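Local coordinates for secreted effector protein SopD (Salmonella typhimurium, PDB 5CPC), which acts inside host cells as a type III secreted effector, cooperating with SopB in membrane fission and macropinosome formation during invasion and contributing to replication in macrophages, at residues Ile78-Tyr82 against Ile154-Trp160; Ile32-Trp37 against Ala52-Leu56. One frame throughout, in Å; residues are numbered along the deposited sequence.

Contact 1: Ile78-Tyr82 against Ile154-Trp160; sequences INKIY and IGSKMTW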
loop_
_atom_site.group_PDB
_atom_site.type_symbol
_atom_site.label_atom_id
_atom_site.label_comp_id
_atom_site.label_asym_id
_atom_site.label_seq_id
_atom_site.Cartn_x
_atom_site.Cartn_y
_atom_site.Cartn_z
ATOM N N ILE A 78 -5.493 11.925 3.512
ATOM C CA ILE A 78 -5.072 10.575 3.882
ATOM C C ILE A 78 -5.330 10.270 5.368
ATOM O O ILE A 78 -5.816 9.185 5.685
ATOM C CB ILE A 78 -3.573 10.217 3.424
ATOM C CG1 ILE A 78 -3.398 8.697 3.259
ATOM C CG2 ILE A 78 -2.498 10.881 4.336
ATOM C CD1 ILE A 78 -1.951 8.265 2.825
ATOM N N ASN A 79 -5.052 11.202 6.284
ATOM C CA ASN A 79 -5.374 10.999 7.727
ATOM C C ASN A 79 -6.854 10.796 8.076
ATOM O O ASN A 79 -7.188 10.223 9.133
ATOM C CB ASN A 79 -4.804 12.141 8.610
ATOM C CG ASN A 79 -3.253 12.107 8.691
ATOM O OD1 ASN A 79 -2.668 11.110 9.084
ATOM N ND2 ASN A 79 -2.618 13.177 8.281
ATOM N N LYS A 80 -7.748 11.248 7.201
ATOM C CA LYS A 80 -9.179 11.008 7.461
ATOM C C LYS A 80 -9.465 9.558 7.630
ATOM O O LYS A 80 -10.241 9.221 8.491
ATOM C CB LYS A 80 -10.087 11.579 6.384
ATOM C CG LYS A 80 -10.201 13.102 6.435
ATOM C CD LYS A 80 -11.159 13.633 5.349
ATOM C CE LYS A 80 -11.043 15.140 5.239
ATOM N NZ LYS A 80 -12.119 15.668 4.316
ATOM N N ILE A 81 -8.753 8.694 6.884
ATOM C CA ILE A 81 -9.075 7.306 6.853
ATOM C C ILE A 81 -8.806 6.696 8.216
ATOM O O ILE A 81 -9.710 6.075 8.816
ATOM C CB ILE A 81 -8.351 6.493 5.685
ATOM C CG1 ILE A 81 -8.513 7.092 4.261
ATOM C CG2 ILE A 81 -8.714 5.031 5.764
ATOM C CD1 ILE A 81 -9.886 7.575 3.813
ATOM N N TYR A 82 -7.580 6.839 8.732
ATOM C CA TYR A 82 -7.338 6.386 10.111
ATOM C C TYR A 82 -8.231 7.158 11.138
ATOM O O TYR A 82 -8.761 6.537 12.056
ATOM C CB TYR A 82 -5.836 6.442 10.520
ATOM C CG TYR A 82 -5.590 6.018 11.929
ATOM C CD1 TYR A 82 -4.977 6.906 12.835
ATOM C CD2 TYR A 82 -5.998 4.756 12.393
ATOM C CE1 TYR A 82 -4.735 6.533 14.186
ATOM C CE2 TYR A 82 -5.770 4.351 13.784
ATOM C CZ TYR A 82 -5.132 5.273 14.652
ATOM O OH TYR A 82 -4.904 4.977 15.966
ATOM N N ILE A 154 -0.649 4.121 7.363
ATOM C CA ILE A 154 0.177 5.277 7.075
ATOM C C ILE A 154 -0.281 6.478 7.916
ATOM O O ILE A 154 0.544 7.280 8.433
ATOM C CB ILE A 154 0.065 5.708 5.624
ATOM C CG1 ILE A 154 0.757 4.709 4.689
ATOM C CG2 ILE A 154 0.791 7.017 5.434
ATOM C CD1 ILE A 154 0.644 5.059 3.167
ATOM N N GLY A 155 -1.613 6.608 7.991
ATOM C CA GLY A 155 -2.251 7.689 8.710
ATOM C C GLY A 155 -1.935 7.548 10.171
ATOM O O GLY A 155 -1.508 8.497 10.790
ATOM N N SER A 156 -2.070 6.351 10.696
ATOM C CA SER A 156 -1.741 6.129 12.073
ATOM C C SER A 156 -0.255 6.324 12.449
ATOM O O SER A 156 0.032 6.707 13.589
ATOM C CB SER A 156 -2.207 4.772 12.466
ATOM O OG SER A 156 -1.646 4.362 13.692
ATOM N N LYS A 157 0.685 6.107 11.512
ATOM C CA LYS A 157 2.100 6.299 11.836
ATOM C C LYS A 157 2.398 7.760 11.829
ATOM O O LYS A 157 3.159 8.236 12.675
ATOM C CB LYS A 157 3.035 5.571 10.873
ATOM C CG LYS A 157 2.841 4.072 10.882
ATOM C CD LYS A 157 3.229 3.454 12.204
ATOM C CE LYS A 157 3.121 1.957 12.062
ATOM N NZ LYS A 157 3.703 1.239 13.208
ATOM N N MET A 158 1.765 8.485 10.910
ATOM C CA MET A 158 2.045 9.860 10.764
ATOM C C MET A 158 1.392 10.685 11.897
ATOM O O MET A 158 1.824 11.810 12.132
ATOM C CB MET A 158 1.554 10.353 9.431
ATOM C CG MET A 158 2.443 10.013 8.228
ATOM S SD MET A 158 1.649 10.793 6.797
ATOM C CE MET A 158 3.069 11.249 5.894
ATOM N N THR A 159 0.405 10.099 12.590
ATOM C CA THR A 159 -0.420 10.772 13.592
ATOM C C THR A 159 0.194 10.568 14.974
ATOM O O THR A 159 0.375 11.516 15.743
ATOM C CB THR A 159 -1.875 10.213 13.543
ATOM O OG1 THR A 159 -2.502 10.671 12.338
ATOM C CG2 THR A 159 -2.724 10.642 14.745
ATOM N N TRP A 160 0.474 9.325 15.310
ATOM C CA TRP A 160 1.026 9.029 16.600
ATOM C C TRP A 160 2.561 8.966 16.606
ATOM O O TRP A 160 3.145 8.945 17.709
ATOM C CB TRP A 160 0.424 7.743 17.195
ATOM C CG TRP A 160 -1.059 7.803 17.317
ATOM C CD1 TRP A 160 -1.960 6.834 16.931
ATOM C CD2 TRP A 160 -1.842 8.899 17.838
ATOM N NE1 TRP A 160 -3.247 7.259 17.188
ATOM C CE2 TRP A 160 -3.217 8.515 17.731
ATOM C CE3 TRP A 160 -1.523 10.160 18.389
ATOM C CZ2 TRP A 160 -4.269 9.342 18.177
ATOM C CZ3 TRP A 160 -2.568 11.002 18.824
ATOM C CH2 TRP A 160 -3.933 10.588 18.705
#

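Contact 2: Ile32-Trp37 against Ala52-Leu56; sequences IHMGGW and ALEVL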
loop_
_atom_site.group_PDB
_atom_site.type_symbol
_atom_site.label_atom_id
_atom_site.label_comp_id
_atom_site.label_asym_id
_atom_site.label_seq_id
_atom_site.Cartn_x
_atom_site.Cartn_y
_atom_site.Cartn_z
ATOM N N ILE A 32 4.010 6.154 22.583
ATOM C CA ILE A 32 3.902 7.403 21.889
ATOM C C ILE A 32 4.713 8.451 22.661
ATOM O O ILE A 32 4.682 8.492 23.884
ATOM C CB ILE A 32 2.481 7.812 21.801
ATOM C CG1 ILE A 32 1.753 6.820 20.867
ATOM C CG2 ILE A 32 2.408 9.300 21.393
ATOM C CD1 ILE A 32 0.275 7.098 20.708
ATOM N N HIS A 33 5.431 9.296 21.936
ATOM C CA HIS A 33 6.362 10.228 22.538
ATOM C C HIS A 33 6.070 11.671 22.182
ATOM O O HIS A 33 6.647 12.573 22.780
ATOM C CB HIS A 33 7.799 9.931 22.036
ATOM C CG HIS A 33 8.277 8.524 22.264
ATOM N ND1 HIS A 33 8.499 8.001 23.524
ATOM C CD2 HIS A 33 8.632 7.548 21.381
ATOM C CE1 HIS A 33 8.952 6.757 23.407
ATOM N NE2 HIS A 33 9.039 6.459 22.118
ATOM N N MET A 34 5.222 11.902 21.175
ATOM C CA MET A 34 5.040 13.255 20.684
ATOM C C MET A 34 4.462 14.178 21.776
ATOM O O MET A 34 3.811 13.725 22.730
ATOM C CB MET A 34 4.103 13.222 19.527
ATOM C CG MET A 34 2.723 12.799 20.006
ATOM S SD MET A 34 1.598 12.565 18.641
ATOM C CE MET A 34 1.919 14.028 17.702
ATOM N N GLY A 35 4.680 15.471 21.644
ATOM C CA GLY A 35 4.163 16.426 22.674
ATOM C C GLY A 35 4.631 16.178 24.134
ATOM O O GLY A 35 3.895 16.509 25.070
ATOM N N GLY A 36 5.820 15.586 24.328
ATOM C CA GLY A 36 6.313 15.137 25.666
ATOM C C GLY A 36 5.373 14.109 26.346
ATOM O O GLY A 36 5.300 14.036 27.573
ATOM N N TRP A 37 4.632 13.318 25.554
ATOM C CA TRP A 37 3.613 12.356 26.095
ATOM C C TRP A 37 4.167 11.375 27.171
ATOM O O TRP A 37 3.456 11.055 28.155
ATOM C CB TRP A 37 2.900 11.584 24.963
ATOM C CG TRP A 37 1.752 10.745 25.434
ATOM C CD1 TRP A 37 1.633 9.368 25.340
ATOM C CD2 TRP A 37 0.568 11.204 26.097
ATOM N NE1 TRP A 37 0.451 8.971 25.890
ATOM C CE2 TRP A 37 -0.238 10.060 26.340
ATOM C CE3 TRP A 37 0.090 12.485 26.484
ATOM C CZ2 TRP A 37 -1.483 10.133 26.976
ATOM C CZ3 TRP A 37 -1.148 12.558 27.108
ATOM C CH2 TRP A 37 -1.919 11.382 27.375
ATOM N N ALA A 52 -7.170 12.336 25.833
ATOM C CA ALA A 52 -6.201 13.414 25.970
ATOM C C ALA A 52 -5.206 13.436 24.789
ATOM O O ALA A 52 -4.797 14.527 24.369
ATOM C CB ALA A 52 -5.479 13.288 27.266
ATOM N N LEU A 53 -4.867 12.255 24.223
ATOM C CA LEU A 53 -3.972 12.152 23.039
ATOM C C LEU A 53 -4.537 12.757 21.793
ATOM O O LEU A 53 -3.827 13.437 21.043
ATOM C CB LEU A 53 -3.622 10.687 22.707
ATOM C CG LEU A 53 -2.316 10.166 23.263
ATOM C CD1 LEU A 53 -2.275 8.599 23.134
ATOM C CD2 LEU A 53 -1.043 10.838 22.621
ATOM N N GLU A 54 -5.838 12.511 21.564
ATOM C CA GLU A 54 -6.511 13.112 20.444
ATOM C C GLU A 54 -6.424 14.641 20.587
ATOM O O GLU A 54 -6.175 15.387 19.615
ATOM C CB GLU A 54 -7.979 12.634 20.459
ATOM C CG GLU A 54 -8.749 12.996 19.221
ATOM C CD GLU A 54 -8.284 12.114 18.026
ATOM O OE1 GLU A 54 -8.182 12.623 16.868
ATOM O OE2 GLU A 54 -8.016 10.915 18.283
ATOM N N VAL A 55 -6.616 15.141 21.813
ATOM C CA VAL A 55 -6.508 16.551 22.022
ATOM C C VAL A 55 -5.057 17.013 21.808
ATOM O O VAL A 55 -4.817 18.027 21.161
ATOM C CB VAL A 55 -7.011 16.998 23.446
ATOM C CG1 VAL A 55 -6.863 18.493 23.549
ATOM C CG2 VAL A 55 -8.523 16.644 23.643
ATOM N N LEU A 56 -4.112 16.316 22.426
ATOM C CA LEU A 56 -2.684 16.659 22.250
ATOM C C LEU A 56 -2.295 16.679 20.767
ATOM O O LEU A 56 -1.648 17.625 20.290
ATOM C CB LEU A 56 -1.811 15.684 22.999
ATOM C CG LEU A 56 -0.314 15.920 22.957
ATOM C CD1 LEU A 56 0.094 17.192 23.790
ATOM C CD2 LEU A 56 0.415 14.645 23.426
#

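Contact 1: Ile78-Tyr82 against Ile154-Trp160
Asn79 and Gly155 bring the two backbones together, their CA atoms 4.7 Å apart, where helices 76-90 and 141-160 cross almost perpendicularly. The short axes of Ile78-Tyr82 and Ile154-Trp160 approach to 8.0 Å with a signed crossing angle of -96°. Gly155, which has no side chain, lies at this close approach, with Tyr82 CB 4.1 Å from Gly155 C. Tyr82 carries the largest share of the buried surface. With CG anti to the backbone N (chi1 178°), its ring extends across the second helix and lies over Ser156, whose CB stands 3.4 Å from the ring centroid and nearly on the ring normal, a CH-pi contact. Further out, the Tyr82 and Trp160 rings have almost perpendicular planes; Trp160 NE1 lies at the edge of the Tyr82 ring and Tyr82 OH at the edge of the indole. At the other end of the contact, Ile78 and Ile154 cross at about a right angle, CD1 of Ile78 lying 4.0 Å from CG2 of Ile154. Thr159 OG1 turns back to bond Gly155 O of its own helix, 2.8 Å away and from above the carbonyl plane, while its methyl CG2 covers one face of the Trp160 indole. The bond across the interface runs from Trp160 NE1 to Tyr82 OH, 3.1 Å long and bent to 145° at the hydrogen, with the phenol oxygen close to the indole plane.

Contact 2: Ile32-Trp37 against Ala52-Leu56
Trp37 and Leu53 form the centre of a loop-on-helix packing in which the loop Ile32-Trp37, leading into helix 37-40, lies against helix 49-60. No hydrogen bond crosses between the segments; their side chains meet through apolar and CH-pi contacts. The CH-pi contact comes first: Leu53 CD2 stands 3.8 Å from the centroid of the five-membered ring of Trp37, only 7° off its normal, and the leucine side chain meets the indole at about a right angle. The Trp37 CG lies anti to the backbone N (chi1 -172°), which extends the ring toward the helix. Aliphatic contacts surround this centre. Ile32 and Leu53 meet tip to tip, CD1 to CD1 at 3.8 Å, and Ala52 CB comes within 4.0 Å of Trp37 CH2 on the benzene side of the indole. Leu56 completes the contact, meeting both the backbone of the turn and the indole. Gly35 and Gly36 both have positive phi, and Leu56 CD1 lies 4.1 Å from Gly35 O. Within the turn, Trp37 N bonds to Met34 O at 3.0 Å, with Gly36 as the N-cap residue of the following helix. Leu56 CD2 touches the turn at Met34 O, 3.6 Å away, and the indole at Trp37 CE3, 3.8 Å away.

In the fold
The contacts follow one another along the chain: contact 2 closes within the first modelled residues, and contact 1 then joins helix 76-90 to the distant helix 141-160. Helices 49-60 and 76-90, one from each contact, are consecutive. The centres of contacts 1 and 2 are about 15 Å apart, on the same side of the chain's centre, with contact 2 lying farther out at about 27 Å from it against 13 Å for contact 1. Trp160 bridges them: its CB lies 3.6 Å from Ile32 CD1 and its CZ3 3.5 Å from Leu53 O. The C-terminal end of helix 141-160 thus packs against the segments of contact 2, and the salt bridge of Glu54 with Arg86 ties helix 49-60 to helix 76-90.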